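Local coordinates for protein bifunctional cytochrome P450/NADPH--P450 reductase (Deinococcus aerius, PDB 7F3H) that probably hydroxylates organic substrates at its heme iron as a self-sufficient cytochrome P450, fed with electrons from NADPH by a fused reductase, at residues Q113-L124 / V306-R314; V297-P307 / L417-K425. All blocks are in the same frame, centred on the assembly; numbering follows the deposited sequence.

Contact 1. Residues Q113-L124 / V306-R314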
ATOM      1  N   GLN A 113      11.968   6.989  10.919  1.00 35.12           N
ATOM      2  CA  GLN A 113      13.215   6.537  10.319  1.00 29.35           C
ATOM      3  C   GLN A 113      14.217   6.050  11.369  1.00 37.15           C
ATOM      4  O   GLN A 113      14.815   4.981  11.196  1.00 31.46           O
ATOM      5  CB  GLN A 113      13.806   7.643   9.448  1.00 28.82           C
ATOM      6  CG  GLN A 113      14.862   7.164   8.461  1.00 28.13           C
ATOM      7  CD  GLN A 113      14.359   6.074   7.517  1.00 32.43           C
ATOM      8  OE1 GLN A 113      13.326   6.212   6.848  1.00 33.64           O
ATOM      9  NE2 GLN A 113      15.092   4.974   7.468  1.00 30.47           N
ATOM     10  N   ARG A 114      14.453   6.820  12.453  1.00 36.75           N
ATOM     11  CA  ARG A 114      15.494   6.337  13.381  1.00 43.51           C
ATOM     12  C   ARG A 114      15.099   4.993  14.025  1.00 39.31           C
ATOM     13  O   ARG A 114      15.960   4.287  14.559  1.00 52.61           O
ATOM     14  CB  ARG A 114      15.989   7.384  14.416  1.00 44.97           C
ATOM     15  CG  ARG A 114      15.090   7.681  15.518  1.00 50.65           C
ATOM     16  CD  ARG A 114      14.141   8.669  15.060  1.00 63.34           C
ATOM     17  NE  ARG A 114      13.238   9.264  16.062  1.00 73.31           N
ATOM     18  CZ  ARG A 114      12.268  10.120  15.772  1.00 74.68           C
ATOM     19  NH1 ARG A 114      11.514  10.616  16.757  1.00 71.82           N
ATOM     20  NH2 ARG A 114      12.178  10.650  14.546  1.00 73.18           N
ATOM     21  N   ALA A 115      13.812   4.619  13.974  1.00 33.06           N
ATOM     22  CA  ALA A 115      13.410   3.311  14.511  1.00 34.50           C
ATOM     23  C   ALA A 115      13.696   2.145  13.556  1.00 36.24           C
ATOM     24  O   ALA A 115      13.706   0.982  13.991  1.00 38.91           O
ATOM     25  CB  ALA A 115      11.918   3.330  14.864  1.00 27.42           C
ATOM     26  N   MET A 116      14.004   2.423  12.284  1.00 33.59           N
ATOM     27  CA  MET A 116      14.033   1.370  11.278  1.00 32.56           C
ATOM     28  C   MET A 116      15.205   0.423  11.488  1.00 33.51           C
ATOM     29  O   MET A 116      15.080  -0.783  11.230  1.00 34.23           O
ATOM     30  CB  MET A 116      14.073   2.011   9.893  1.00 29.61           C
ATOM     31  CG  MET A 116      12.718   2.620   9.502  1.00 32.91           C
ATOM     32  SD  MET A 116      11.357   1.450   9.269  1.00 35.06           S
ATOM     33  CE  MET A 116      10.155   1.934  10.517  1.00 31.35           C
ATOM     34  N   LYS A 117      16.341   0.943  11.963  1.00 35.14           N
ATOM     35  CA  LYS A 117      17.482   0.086  12.273  1.00 36.80           C
ATOM     36  C   LYS A 117      17.062  -1.065  13.188  1.00 37.34           C
ATOM     37  O   LYS A 117      17.445  -2.221  12.960  1.00 31.91           O
ATOM     38  CB  LYS A 117      18.606   0.908  12.912  1.00 30.87           C
ATOM     39  CG  LYS A 117      19.975   0.258  12.728  1.00 45.72           C
ATOM     40  CD  LYS A 117      21.033   0.741  13.719  1.00 40.52           C
ATOM     41  CE  LYS A 117      22.102  -0.339  13.895  1.00 38.67           C
ATOM     42  NZ  LYS A 117      23.385   0.257  14.321  1.00 51.98           N
ATOM     43  N   GLY A 118      16.190  -0.778  14.166  1.00 32.15           N
ATOM     44  CA  GLY A 118      15.727  -1.816  15.076  1.00 35.50           C
ATOM     45  C   GLY A 118      15.058  -2.997  14.394  1.00 33.92           C
ATOM     46  O   GLY A 118      14.925  -4.064  15.006  1.00 38.59           O
ATOM     47  N   TYR A 119      14.528  -2.789  13.189  1.00 34.84           N
ATOM     48  CA  TYR A 119      13.797  -3.792  12.434  1.00 34.40           C
ATOM     49  C   TYR A 119      14.635  -4.457  11.352  1.00 34.89           C
ATOM     50  O   TYR A 119      14.213  -5.491  10.817  1.00 35.64           O
ATOM     51  CB  TYR A 119      12.555  -3.158  11.792  1.00 31.96           C
ATOM     52  CG  TYR A 119      11.625  -2.469  12.772  1.00 26.73           C
ATOM     53  CD1 TYR A 119      11.204  -3.103  13.919  1.00 31.44           C
ATOM     54  CD2 TYR A 119      11.179  -1.187  12.543  1.00 27.58           C
ATOM     55  CE1 TYR A 119      10.349  -2.485  14.810  1.00 29.41           C
ATOM     56  CE2 TYR A 119      10.321  -0.551  13.431  1.00 28.57           C
ATOM     57  CZ  TYR A 119       9.912  -1.199  14.565  1.00 29.54           C
ATOM     58  OH  TYR A 119       9.038  -0.566  15.444  1.00 27.43           O
ATOM     59  N   PHE A 120      15.836  -3.939  11.075  1.00 34.45           N
ATOM     60  CA  PHE A 120      16.581  -4.365   9.894  1.00 31.21           C
ATOM     61  C   PHE A 120      16.833  -5.865   9.879  1.00 33.20           C
ATOM     62  O   PHE A 120      16.550  -6.549   8.877  1.00 30.16           O
ATOM     63  CB  PHE A 120      17.917  -3.637   9.831  1.00 31.77           C
ATOM     64  CG  PHE A 120      18.763  -4.071   8.683  1.00 25.46           C
ATOM     65  CD1 PHE A 120      18.456  -3.647   7.403  1.00 27.72           C
ATOM     66  CD2 PHE A 120      19.839  -4.902   8.876  1.00 21.83           C
ATOM     67  CE1 PHE A 120      19.219  -4.040   6.312  1.00 31.76           C
ATOM     68  CE2 PHE A 120      20.619  -5.314   7.792  1.00 31.14           C
ATOM     69  CZ  PHE A 120      20.301  -4.884   6.501  1.00 32.82           C
ATOM     70  N   GLY A 121      17.409  -6.380  10.974  1.00 34.54           N
ATOM     71  CA  GLY A 121      17.692  -7.801  11.084  1.00 30.11           C
ATOM     72  C   GLY A 121      16.489  -8.662  10.780  1.00 31.50           C
ATOM     73  O   GLY A 121      16.625  -9.775  10.249  1.00 29.02           O
ATOM     74  N   GLN A 122      15.295  -8.182  11.160  1.00 31.65           N
ATOM     75  CA  GLN A 122      14.071  -8.926  10.872  1.00 31.95           C
ATOM     76  C   GLN A 122      13.731  -8.853   9.388  1.00 30.47           C
ATOM     77  O   GLN A 122      13.517  -9.885   8.739  1.00 34.65           O
ATOM     78  CB  GLN A 122      12.924  -8.397  11.735  1.00 34.40           C
ATOM     79  CG  GLN A 122      13.266  -8.366  13.230  1.00 37.33           C
ATOM     80  CD  GLN A 122      12.700  -7.142  13.937  1.00 42.52           C
ATOM     81  OE1 GLN A 122      11.751  -6.508  13.460  1.00 42.64           O
ATOM     82  NE2 GLN A 122      13.317  -6.772  15.058  1.00 50.32           N
ATOM     83  N   MET A 123      13.743  -7.650   8.811  1.00 33.55           N
ATOM     84  CA  MET A 123      13.540  -7.536   7.371  1.00 29.72           C
ATOM     85  C   MET A 123      14.554  -8.401   6.632  1.00 32.60           C
ATOM     86  O   MET A 123      14.210  -9.160   5.708  1.00 36.45           O
ATOM     87  CB  MET A 123      13.643  -6.078   6.930  1.00 32.44           C
ATOM     88  CG  MET A 123      12.703  -5.121   7.662  1.00 29.75           C
ATOM     89  SD  MET A 123      13.134  -3.421   7.179  1.00 31.64           S
ATOM     90  CE  MET A 123      11.586  -2.547   7.388  1.00 36.04           C
ATOM     91  N   LEU A 124      15.821  -8.318   7.048  1.00 28.28           N
ATOM     92  CA  LEU A 124      16.849  -9.082   6.356  1.00 29.90           C
ATOM     93  C   LEU A 124      16.577 -10.571   6.476  1.00 30.73           C
ATOM     94  O   LEU A 124      16.700 -11.319   5.491  1.00 33.92           O
ATOM     95  CB  LEU A 124      18.231  -8.717   6.895  1.00 31.16           C
ATOM     96  CG  LEU A 124      19.492  -9.409   6.366  1.00 36.93           C
ATOM     97  CD1 LEU A 124      19.871  -9.009   4.916  1.00 28.68           C
ATOM     98  CD2 LEU A 124      20.627  -9.076   7.333  1.00 32.34           C
ATOM     99  N   VAL A 306      26.868  -9.076   2.863  1.00 33.68           N
ATOM    100  CA  VAL A 306      25.553  -8.972   3.482  1.00 31.41           C
ATOM    101  C   VAL A 306      25.373  -7.519   3.907  1.00 34.82           C
ATOM    102  O   VAL A 306      26.241  -6.984   4.604  1.00 34.63           O
ATOM    103  CB  VAL A 306      25.443  -9.922   4.697  1.00 30.53           C
ATOM    104  CG1 VAL A 306      24.144  -9.769   5.411  1.00 32.09           C
ATOM    105  CG2 VAL A 306      25.648 -11.373   4.284  1.00 31.44           C
ATOM    106  N   PRO A 307      24.294  -6.856   3.515  1.00 34.33           N
ATOM    107  CA  PRO A 307      24.131  -5.444   3.855  1.00 30.19           C
ATOM    108  C   PRO A 307      23.796  -5.263   5.331  1.00 34.31           C
ATOM    109  O   PRO A 307      23.398  -6.202   6.034  1.00 24.74           O
ATOM    110  CB  PRO A 307      22.970  -4.984   2.958  1.00 36.81           C
ATOM    111  CG  PRO A 307      22.178  -6.243   2.653  1.00 33.66           C
ATOM    112  CD  PRO A 307      23.193  -7.377   2.671  1.00 35.11           C
ATOM    113  N   THR A 308      24.066  -4.040   5.807  1.00 34.10           N
ATOM    114  CA  THR A 308      23.538  -3.490   7.050  1.00 32.07           C
ATOM    115  C   THR A 308      22.461  -2.462   6.718  1.00 32.76           C
ATOM    116  O   THR A 308      22.187  -2.170   5.547  1.00 32.86           O
ATOM    117  CB  THR A 308      24.610  -2.793   7.886  1.00 30.95           C
ATOM    118  OG1 THR A 308      25.027  -1.619   7.186  1.00 29.59           O
ATOM    119  CG2 THR A 308      25.794  -3.710   8.198  1.00 29.68           C
ATOM    120  N   TYR A 309      21.813  -1.946   7.772  1.00 32.78           N
ATOM    121  CA  TYR A 309      20.910  -0.811   7.597  1.00 36.33           C
ATOM    122  C   TYR A 309      21.639   0.383   6.986  1.00 36.38           C
ATOM    123  O   TYR A 309      21.049   1.150   6.209  1.00 37.36           O
ATOM    124  CB  TYR A 309      20.257  -0.450   8.927  1.00 31.04           C
ATOM    125  CG  TYR A 309      19.462   0.827   8.913  1.00 32.28           C
ATOM    126  CD1 TYR A 309      18.190   0.880   8.343  1.00 30.99           C
ATOM    127  CD2 TYR A 309      19.970   1.991   9.495  1.00 34.24           C
ATOM    128  CE1 TYR A 309      17.442   2.065   8.344  1.00 29.94           C
ATOM    129  CE2 TYR A 309      19.229   3.176   9.497  1.00 31.55           C
ATOM    130  CZ  TYR A 309      17.974   3.201   8.923  1.00 27.10           C
ATOM    131  OH  TYR A 309      17.264   4.367   8.926  1.00 31.40           O
ATOM    132  N   ASP A 310      22.918   0.560   7.340  1.00 38.63           N
ATOM    133  CA  ASP A 310      23.712   1.619   6.731  1.00 33.47           C
ATOM    134  C   ASP A 310      23.790   1.435   5.226  1.00 32.56           C
ATOM    135  O   ASP A 310      23.705   2.410   4.464  1.00 35.79           O
ATOM    136  CB  ASP A 310      25.118   1.649   7.334  1.00 36.30           C
ATOM    137  CG  ASP A 310      25.785   3.006   7.180  1.00 46.30           C
ATOM    138  OD1 ASP A 310      25.174   3.984   7.674  1.00 52.16           O
ATOM    139  OD2 ASP A 310      26.874   3.100   6.542  1.00 46.54           O
ATOM    140  N   THR A 311      23.999   0.200   4.775  1.00 32.87           N
ATOM    141  CA  THR A 311      24.009  -0.033   3.338  1.00 33.46           C
ATOM    142  C   THR A 311      22.742   0.514   2.710  1.00 32.53           C
ATOM    143  O   THR A 311      22.799   1.279   1.740  1.00 31.96           O
ATOM    144  CB  THR A 311      24.164  -1.512   3.032  1.00 31.45           C
ATOM    145  OG1 THR A 311      25.239  -2.033   3.815  1.00 31.06           O
ATOM    146  CG2 THR A 311      24.463  -1.696   1.536  1.00 29.82           C
ATOM    147  N   VAL A 312      21.587   0.163   3.286  1.00 30.15           N
ATOM    148  CA  VAL A 312      20.319   0.605   2.726  1.00 31.72           C
ATOM    149  C   VAL A 312      20.264   2.121   2.664  1.00 29.81           C
ATOM    150  O   VAL A 312      19.813   2.698   1.663  1.00 29.81           O
ATOM    151  CB  VAL A 312      19.143   0.035   3.541  1.00 32.16           C
ATOM    152  CG1 VAL A 312      17.831   0.609   3.003  1.00 33.52           C
ATOM    153  CG2 VAL A 312      19.133  -1.495   3.471  1.00 27.72           C
ATOM    154  N   MET A 313      20.759   2.791   3.713  1.00 29.20           N
ATOM    155  CA  MET A 313      20.654   4.242   3.780  1.00 32.06           C
ATOM    156  C   MET A 313      21.663   4.927   2.862  1.00 34.33           C
ATOM    157  O   MET A 313      21.476   6.096   2.513  1.00 35.18           O
ATOM    158  CB  MET A 313      20.824   4.723   5.227  1.00 38.58           C
ATOM    159  CG  MET A 313      19.733   4.207   6.173  1.00 36.57           C
ATOM    160  SD  MET A 313      18.046   4.327   5.463  1.00 46.09           S
ATOM    161  CE  MET A 313      17.883   6.075   5.120  1.00 38.46           C
ATOM    162  N   ARG A 314      22.679   4.206   2.404  1.00 32.34           N
ATOM    163  CA  ARG A 314      23.618   4.747   1.436  1.00 36.42           C
ATOM    164  C   ARG A 314      23.138   4.612   0.001  1.00 32.67           C
ATOM    165  O   ARG A 314      23.821   5.089  -0.901  1.00 31.20           O
ATOM    166  CB  ARG A 314      24.978   4.055   1.584  1.00 40.43           C
ATOM    167  CG  ARG A 314      25.762   4.550   2.806  1.00 45.37           C
ATOM    168  CD  ARG A 314      26.962   3.681   3.088  1.00 51.72           C
ATOM    169  NE  ARG A 314      28.097   4.047   2.241  1.00 62.78           N
ATOM    170  CZ  ARG A 314      29.132   3.248   1.983  1.00 66.77           C
ATOM    171  NH1 ARG A 314      29.191   2.029   2.513  1.00 65.22           N
ATOM    172  NH2 ARG A 314      30.118   3.667   1.199  1.00 66.89           N
TER

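Contact 2. Residues V297-P307 / L417-K425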
ATOM      1  N   VAL A 297      24.146  -1.600  -6.732  1.00 34.23           N
ATOM      2  CA  VAL A 297      24.241  -2.818  -5.922  1.00 32.77           C
ATOM      3  C   VAL A 297      25.667  -3.360  -5.916  1.00 29.43           C
ATOM      4  O   VAL A 297      26.175  -3.800  -4.877  1.00 29.55           O
ATOM      5  CB  VAL A 297      23.236  -3.871  -6.446  1.00 29.06           C
ATOM      6  CG1 VAL A 297      23.561  -5.241  -5.934  1.00 31.02           C
ATOM      7  CG2 VAL A 297      21.824  -3.494  -6.070  1.00 29.04           C
ATOM      8  N   ASP A 298      26.327  -3.352  -7.075  1.00 27.57           N
ATOM      9  CA  ASP A 298      27.681  -3.894  -7.155  1.00 34.60           C
ATOM     10  C   ASP A 298      28.681  -2.951  -6.502  1.00 38.26           C
ATOM     11  O   ASP A 298      29.640  -3.398  -5.867  1.00 36.17           O
ATOM     12  CB  ASP A 298      28.041  -4.168  -8.623  1.00 37.52           C
ATOM     13  CG  ASP A 298      27.091  -5.191  -9.282  1.00 39.27           C
ATOM     14  OD1 ASP A 298      26.296  -5.839  -8.553  1.00 31.84           O
ATOM     15  OD2 ASP A 298      27.117  -5.331 -10.527  1.00 38.43           O
ATOM     16  N   ARG A 299      28.406  -1.647  -6.565  1.00 41.15           N
ATOM     17  CA  ARG A 299      29.217  -0.671  -5.852  1.00 41.27           C
ATOM     18  C   ARG A 299      29.159  -0.919  -4.351  1.00 39.85           C
ATOM     19  O   ARG A 299      30.196  -0.945  -3.680  1.00 41.17           O
ATOM     20  CB  ARG A 299      28.719   0.724  -6.198  1.00 38.06           C
ATOM     21  CG  ARG A 299      29.541   1.845  -5.682  1.00 44.77           C
ATOM     22  CD  ARG A 299      29.251   3.124  -6.464  1.00 45.05           C
ATOM     23  NE  ARG A 299      27.834   3.460  -6.633  1.00 40.54           N
ATOM     24  CZ  ARG A 299      27.188   3.402  -7.806  1.00 41.59           C
ATOM     25  NH1 ARG A 299      27.831   3.001  -8.910  1.00 29.09           N
ATOM     26  NH2 ARG A 299      25.900   3.756  -7.882  1.00 30.79           N
ATOM     27  N   LEU A 300      27.968  -1.177  -3.821  1.00 35.97           N
ATOM     28  CA  LEU A 300      27.804  -1.248  -2.379  1.00 36.17           C
ATOM     29  C   LEU A 300      27.935  -2.652  -1.806  1.00 34.38           C
ATOM     30  O   LEU A 300      28.284  -2.786  -0.631  1.00 37.96           O
ATOM     31  CB  LEU A 300      26.445  -0.691  -1.987  1.00 34.94           C
ATOM     32  CG  LEU A 300      26.350   0.811  -2.122  1.00 37.77           C
ATOM     33  CD1 LEU A 300      24.879   1.198  -1.989  1.00 32.32           C
ATOM     34  CD2 LEU A 300      27.205   1.447  -1.037  1.00 33.07           C
ATOM     35  N   LEU A 301      27.602  -3.699  -2.567  1.00 37.46           N
ATOM     36  CA  LEU A 301      27.657  -5.081  -2.083  1.00 32.73           C
ATOM     37  C   LEU A 301      28.450  -5.989  -3.007  1.00 36.03           C
ATOM     38  O   LEU A 301      27.879  -6.881  -3.651  1.00 37.42           O
ATOM     39  CB  LEU A 301      26.255  -5.657  -1.913  1.00 34.75           C
ATOM     40  CG  LEU A 301      25.361  -5.069  -0.824  1.00 42.90           C
ATOM     41  CD1 LEU A 301      24.012  -5.772  -0.911  1.00 38.94           C
ATOM     42  CD2 LEU A 301      25.981  -5.193   0.586  1.00 37.66           C
ATOM     43  N   PRO A 302      29.764  -5.820  -3.087  1.00 38.99           N
ATOM     44  CA  PRO A 302      30.550  -6.739  -3.921  1.00 37.66           C
ATOM     45  C   PRO A 302      30.522  -8.144  -3.333  1.00 36.18           C
ATOM     46  O   PRO A 302      30.323  -8.334  -2.127  1.00 31.35           O
ATOM     47  CB  PRO A 302      31.962  -6.141  -3.894  1.00 29.96           C
ATOM     48  CG  PRO A 302      32.009  -5.328  -2.600  1.00 32.04           C
ATOM     49  CD  PRO A 302      30.605  -4.853  -2.347  1.00 38.60           C
ATOM     50  N   GLY A 303      30.727  -9.132  -4.212  1.00 35.23           N
ATOM     51  CA  GLY A 303      30.687 -10.527  -3.820  1.00 28.55           C
ATOM     52  C   GLY A 303      29.389 -10.833  -3.118  1.00 35.84           C
ATOM     53  O   GLY A 303      28.321 -10.340  -3.500  1.00 32.68           O
ATOM     54  N   ASP A 304      29.469 -11.634  -2.056  1.00 39.14           N
ATOM     55  CA  ASP A 304      28.261 -12.051  -1.362  1.00 36.15           C
ATOM     56  C   ASP A 304      28.094 -11.271  -0.071  1.00 38.38           C
ATOM     57  O   ASP A 304      27.375 -11.707   0.835  1.00 38.02           O
ATOM     58  CB  ASP A 304      28.285 -13.559  -1.094  1.00 35.99           C
ATOM     59  CG  ASP A 304      29.503 -14.002  -0.294  1.00 46.13           C
ATOM     60  OD1 ASP A 304      30.304 -13.127   0.111  1.00 49.02           O
ATOM     61  OD2 ASP A 304      29.657 -15.223  -0.046  1.00 48.04           O
ATOM     62  N   ALA A 305      28.622 -10.042  -0.050  1.00 37.25           N
ATOM     63  CA  ALA A 305      28.511  -9.182   1.117  1.00 31.16           C
ATOM     64  C   ALA A 305      27.064  -9.029   1.557  1.00 32.58           C
ATOM     65  O   ALA A 305      26.158  -8.862   0.739  1.00 37.65           O
ATOM     66  CB  ALA A 305      29.104  -7.809   0.812  1.00 33.16           C
ATOM     67  N   VAL A 306      26.868  -9.076   2.863  1.00 33.68           N
ATOM     68  CA  VAL A 306      25.553  -8.972   3.482  1.00 31.41           C
ATOM     69  C   VAL A 306      25.373  -7.519   3.907  1.00 34.82           C
ATOM     70  O   VAL A 306      26.241  -6.984   4.604  1.00 34.63           O
ATOM     71  CB  VAL A 306      25.443  -9.922   4.697  1.00 30.53           C
ATOM     72  CG1 VAL A 306      24.144  -9.769   5.411  1.00 32.09           C
ATOM     73  CG2 VAL A 306      25.648 -11.373   4.284  1.00 31.44           C
ATOM     74  N   PRO A 307      24.294  -6.856   3.515  1.00 34.33           N
ATOM     75  CA  PRO A 307      24.131  -5.444   3.855  1.00 30.19           C
ATOM     76  C   PRO A 307      23.796  -5.263   5.331  1.00 34.31           C
ATOM     77  O   PRO A 307      23.398  -6.202   6.034  1.00 24.74           O
ATOM     78  CB  PRO A 307      22.970  -4.984   2.958  1.00 36.81           C
ATOM     79  CG  PRO A 307      22.178  -6.243   2.653  1.00 33.66           C
ATOM     80  CD  PRO A 307      23.193  -7.377   2.671  1.00 35.11           C
ATOM     81  N   LEU A 417      15.555  -2.883   0.621  1.00 27.48           N
ATOM     82  CA  LEU A 417      16.389  -4.034   0.983  1.00 25.89           C
ATOM     83  C   LEU A 417      16.129  -5.239   0.091  1.00 27.09           C
ATOM     84  O   LEU A 417      17.066  -5.941  -0.324  1.00 29.75           O
ATOM     85  CB  LEU A 417      16.140  -4.416   2.436  1.00 24.22           C
ATOM     86  CG  LEU A 417      16.816  -5.698   2.891  1.00 27.57           C
ATOM     87  CD1 LEU A 417      18.327  -5.614   2.738  1.00 27.41           C
ATOM     88  CD2 LEU A 417      16.439  -5.957   4.327  1.00 29.50           C
ATOM     89  N   ALA A 418      14.855  -5.545  -0.137  1.00 29.14           N
ATOM     90  CA  ALA A 418      14.494  -6.653  -1.011  1.00 27.20           C
ATOM     91  C   ALA A 418      15.133  -6.468  -2.377  1.00 26.56           C
ATOM     92  O   ALA A 418      15.743  -7.396  -2.921  1.00 25.08           O
ATOM     93  CB  ALA A 418      12.970  -6.762  -1.130  1.00 20.83           C
ATOM     94  N   LEU A 419      15.003  -5.262  -2.937  1.00 26.50           N
ATOM     95  CA  LEU A 419      15.524  -5.003  -4.275  1.00 28.72           C
ATOM     96  C   LEU A 419      17.040  -5.129  -4.297  1.00 29.06           C
ATOM     97  O   LEU A 419      17.613  -5.735  -5.211  1.00 24.51           O
ATOM     98  CB  LEU A 419      15.081  -3.605  -4.725  1.00 26.40           C
ATOM     99  CG  LEU A 419      13.673  -3.547  -5.349  1.00 33.88           C
ATOM    100  CD1 LEU A 419      13.055  -2.121  -5.483  1.00 22.47           C
ATOM    101  CD2 LEU A 419      13.694  -4.244  -6.706  1.00 24.65           C
ATOM    102  N   LEU A 420      17.698  -4.558  -3.283  1.00 28.11           N
ATOM    103  CA  LEU A 420      19.142  -4.654  -3.139  1.00 29.84           C
ATOM    104  C   LEU A 420      19.607  -6.104  -3.176  1.00 28.41           C
ATOM    105  O   LEU A 420      20.494  -6.470  -3.959  1.00 28.53           O
ATOM    106  CB  LEU A 420      19.552  -3.988  -1.817  1.00 35.67           C
ATOM    107  CG  LEU A 420      21.026  -4.000  -1.420  1.00 30.05           C
ATOM    108  CD1 LEU A 420      21.858  -3.316  -2.498  1.00 27.48           C
ATOM    109  CD2 LEU A 420      21.195  -3.343  -0.084  1.00 29.44           C
ATOM    110  N   LEU A 421      18.981  -6.959  -2.367  1.00 26.14           N
ATOM    111  CA  LEU A 421      19.434  -8.343  -2.316  1.00 26.70           C
ATOM    112  C   LEU A 421      19.113  -9.084  -3.615  1.00 27.20           C
ATOM    113  O   LEU A 421      19.961  -9.813  -4.152  1.00 30.32           O
ATOM    114  CB  LEU A 421      18.804  -9.036  -1.112  1.00 30.35           C
ATOM    115  CG  LEU A 421      19.352  -8.738   0.292  1.00 30.78           C
ATOM    116  CD1 LEU A 421      18.588  -9.568   1.340  1.00 31.16           C
ATOM    117  CD2 LEU A 421      20.868  -8.975   0.393  1.00 23.89           C
ATOM    118  N   ILE A 422      17.916  -8.858  -4.167  1.00 28.27           N
ATOM    119  CA  ILE A 422      17.502  -9.525  -5.401  1.00 27.79           C
ATOM    120  C   ILE A 422      18.465  -9.198  -6.531  1.00 29.83           C
ATOM    121  O   ILE A 422      18.939 -10.088  -7.248  1.00 25.33           O
ATOM    122  CB  ILE A 422      16.056  -9.127  -5.755  1.00 27.06           C
ATOM    123  CG1 ILE A 422      15.091  -9.870  -4.836  1.00 25.02           C
ATOM    124  CG2 ILE A 422      15.718  -9.391  -7.263  1.00 23.00           C
ATOM    125  CD1 ILE A 422      13.690  -9.346  -4.917  1.00 26.80           C
ATOM    126  N   LEU A 423      18.779  -7.910  -6.697  1.00 28.53           N
ATOM    127  CA  LEU A 423      19.629  -7.511  -7.801  1.00 28.25           C
ATOM    128  C   LEU A 423      21.073  -7.892  -7.526  1.00 30.50           C
ATOM    129  O   LEU A 423      21.833  -8.135  -8.471  1.00 27.58           O
ATOM    130  CB  LEU A 423      19.481  -6.014  -8.073  1.00 30.65           C
ATOM    131  CG  LEU A 423      18.117  -5.499  -8.587  1.00 28.95           C
ATOM    132  CD1 LEU A 423      18.220  -4.019  -8.880  1.00 25.77           C
ATOM    133  CD2 LEU A 423      17.593  -6.227  -9.826  1.00 21.69           C
ATOM    134  N   GLN A 424      21.447  -8.029  -6.248  1.00 31.61           N
ATOM    135  CA  GLN A 424      22.755  -8.590  -5.951  1.00 35.01           C
ATOM    136  C   GLN A 424      22.888  -9.999  -6.516  1.00 33.52           C
ATOM    137  O   GLN A 424      23.881 -10.319  -7.178  1.00 32.60           O
ATOM    138  CB  GLN A 424      23.018  -8.580  -4.445  1.00 33.37           C
ATOM    139  CG  GLN A 424      24.465  -9.010  -4.135  1.00 29.09           C
ATOM    140  CD  GLN A 424      24.709  -9.396  -2.689  1.00 33.27           C
ATOM    141  OE1 GLN A 424      23.780  -9.587  -1.880  1.00 32.09           O
ATOM    142  NE2 GLN A 424      25.976  -9.496  -2.347  1.00 34.30           N
ATOM    143  N   LYS A 425      21.876 -10.849  -6.293  1.00 32.59           N
ATOM    144  CA  LYS A 425      22.025 -12.253  -6.691  1.00 29.86           C
ATOM    145  C   LYS A 425      21.613 -12.535  -8.134  1.00 27.16           C
ATOM    146  O   LYS A 425      22.232 -13.360  -8.800  1.00 30.61           O
ATOM    147  CB  LYS A 425      21.226 -13.166  -5.763  1.00 36.88           C
ATOM    148  CG  LYS A 425      21.812 -14.557  -5.561  1.00 39.76           C
ATOM    149  CD  LYS A 425      22.836 -14.494  -4.440  1.00 47.15           C
ATOM    150  CE  LYS A 425      23.290 -15.886  -3.980  1.00 56.94           C
ATOM    151  NZ  LYS A 425      23.788 -16.862  -4.998  1.00 56.59           N
TER

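Contact 1. Residues Q113-L124 / V306-R314
Phe120 lays one ring face on the peptide that joins Thr308 to Tyr309, where the N-terminal half of the cytochrome P450 D helix meets the short helix 309-313 that follows helix J. A chi1 of 177° turns CG away from the backbone N and carries the ring off the helix toward residues 307-309: Tyr309 N sits over its centre, 3.4 Å above the plane, and Leu124 CB, one turn along its own helix, lies over the opposite face. At the ring edge Phe120 CZ comes 3.4 Å from Pro307 O. Val312 CG2 lies 3.8 Å from Phe120 CE1. Leu124 extends the apolar strip toward the preceding loop, its CD2 4.1 Å from Val306 CG1. Thr308, whose carbonyl carbon lies against the Phe120 ring, is the N-cap and forms a capping box with Thr311, each hydroxyl oxygen accepting the other's backbone N-H. Further out, Tyr309 is a knob in a hole of Gln113, Met116, Lys117 and Phe120. Lys117 CB makes a CH-pi contact over one face of the tyrosine ring, 4.2 Å from the centroid, while Met313 CG packs on the opposite face. Gln113, bent at chi2, brings its amide to the phenol end of this ring almost coplanar with it. There NE2 gives Tyr309 OH a nearly straight hydrogen bond of 2.7 Å (166° at the hydrogen), with Met313 SD 3.6 Å from the same NE2.

Contact 2. Residues V297-P307 / L417-K425
Gln424 reaches from helix 417-425 into the loop that follows helix 297-300 and grips it by two backbone oxygens. A chi1 of -173° and an extended chain send the amide away from the helix and into the type II' turn Pro302-Ala305. From there NE2 donates to Gly303 O at 2.7 Å and to Ala305 O at 3.2 Å. Both bonds are bent, 132° and 141° at the hydrogen, and both acceptors are tilted from the amide plane, a compromise that lets one NH2 group serve two carbonyls of the turn. Gly303, with its positive phi, is the second residue of this turn, and its carbonyl also receives Arg461 NH1.

Val297 presses on the backbone of the same helix: CG1 lies 3.4 Å from Gln424 CA, this also being the pair of residues whose CA atoms are nearest between the two segments, and CG2 turns to Leu420 CD1 at 3.6 Å. Leu420 is wedged between the helix end and the loop. Its CG meets Leu301 CD1 at 3.5 Å, the two side chains crossing at about a right angle, and its CD2 reaches Pro307 CB. Pro307 CD lies 3.6 Å from Leu421 CD2, and Pro307 CG touches Leu417 CD1, closing the apolar row. Leu423 continues this packing onto Leu290, Ala293 and Tyr294, one or two turns back in helix 287-300. This packing of the C-terminal end of helix J and the loop after it on helix L belongs to the helical core of the cytochrome P450 fold.

In the fold
The two contacts lie with centres about 13 Å apart on the same side of the chain's centre, and their segments alternate in sequence: 113-124, 297-307, 306-314, 417-425. Val306 and Pro307 belong to both, on the connection from helix 287-300 to helix 309-313. This connection is thus held by helix 113-137 in contact 1 and by helix 408-425 in contact 2. These two long helices also touch directly, through Leu124 CD1 and Leu421 CD1 (3.8 Å) and through Phe120 CE1 and Leu417 CD2 (3.9 Å), which joins the apolar parts of the two contacts. The heme lies about 8 Å from the Met116 side chain and about 12 Å from that of Leu417; both contacts are structural packing of the helical part of the P450 fold.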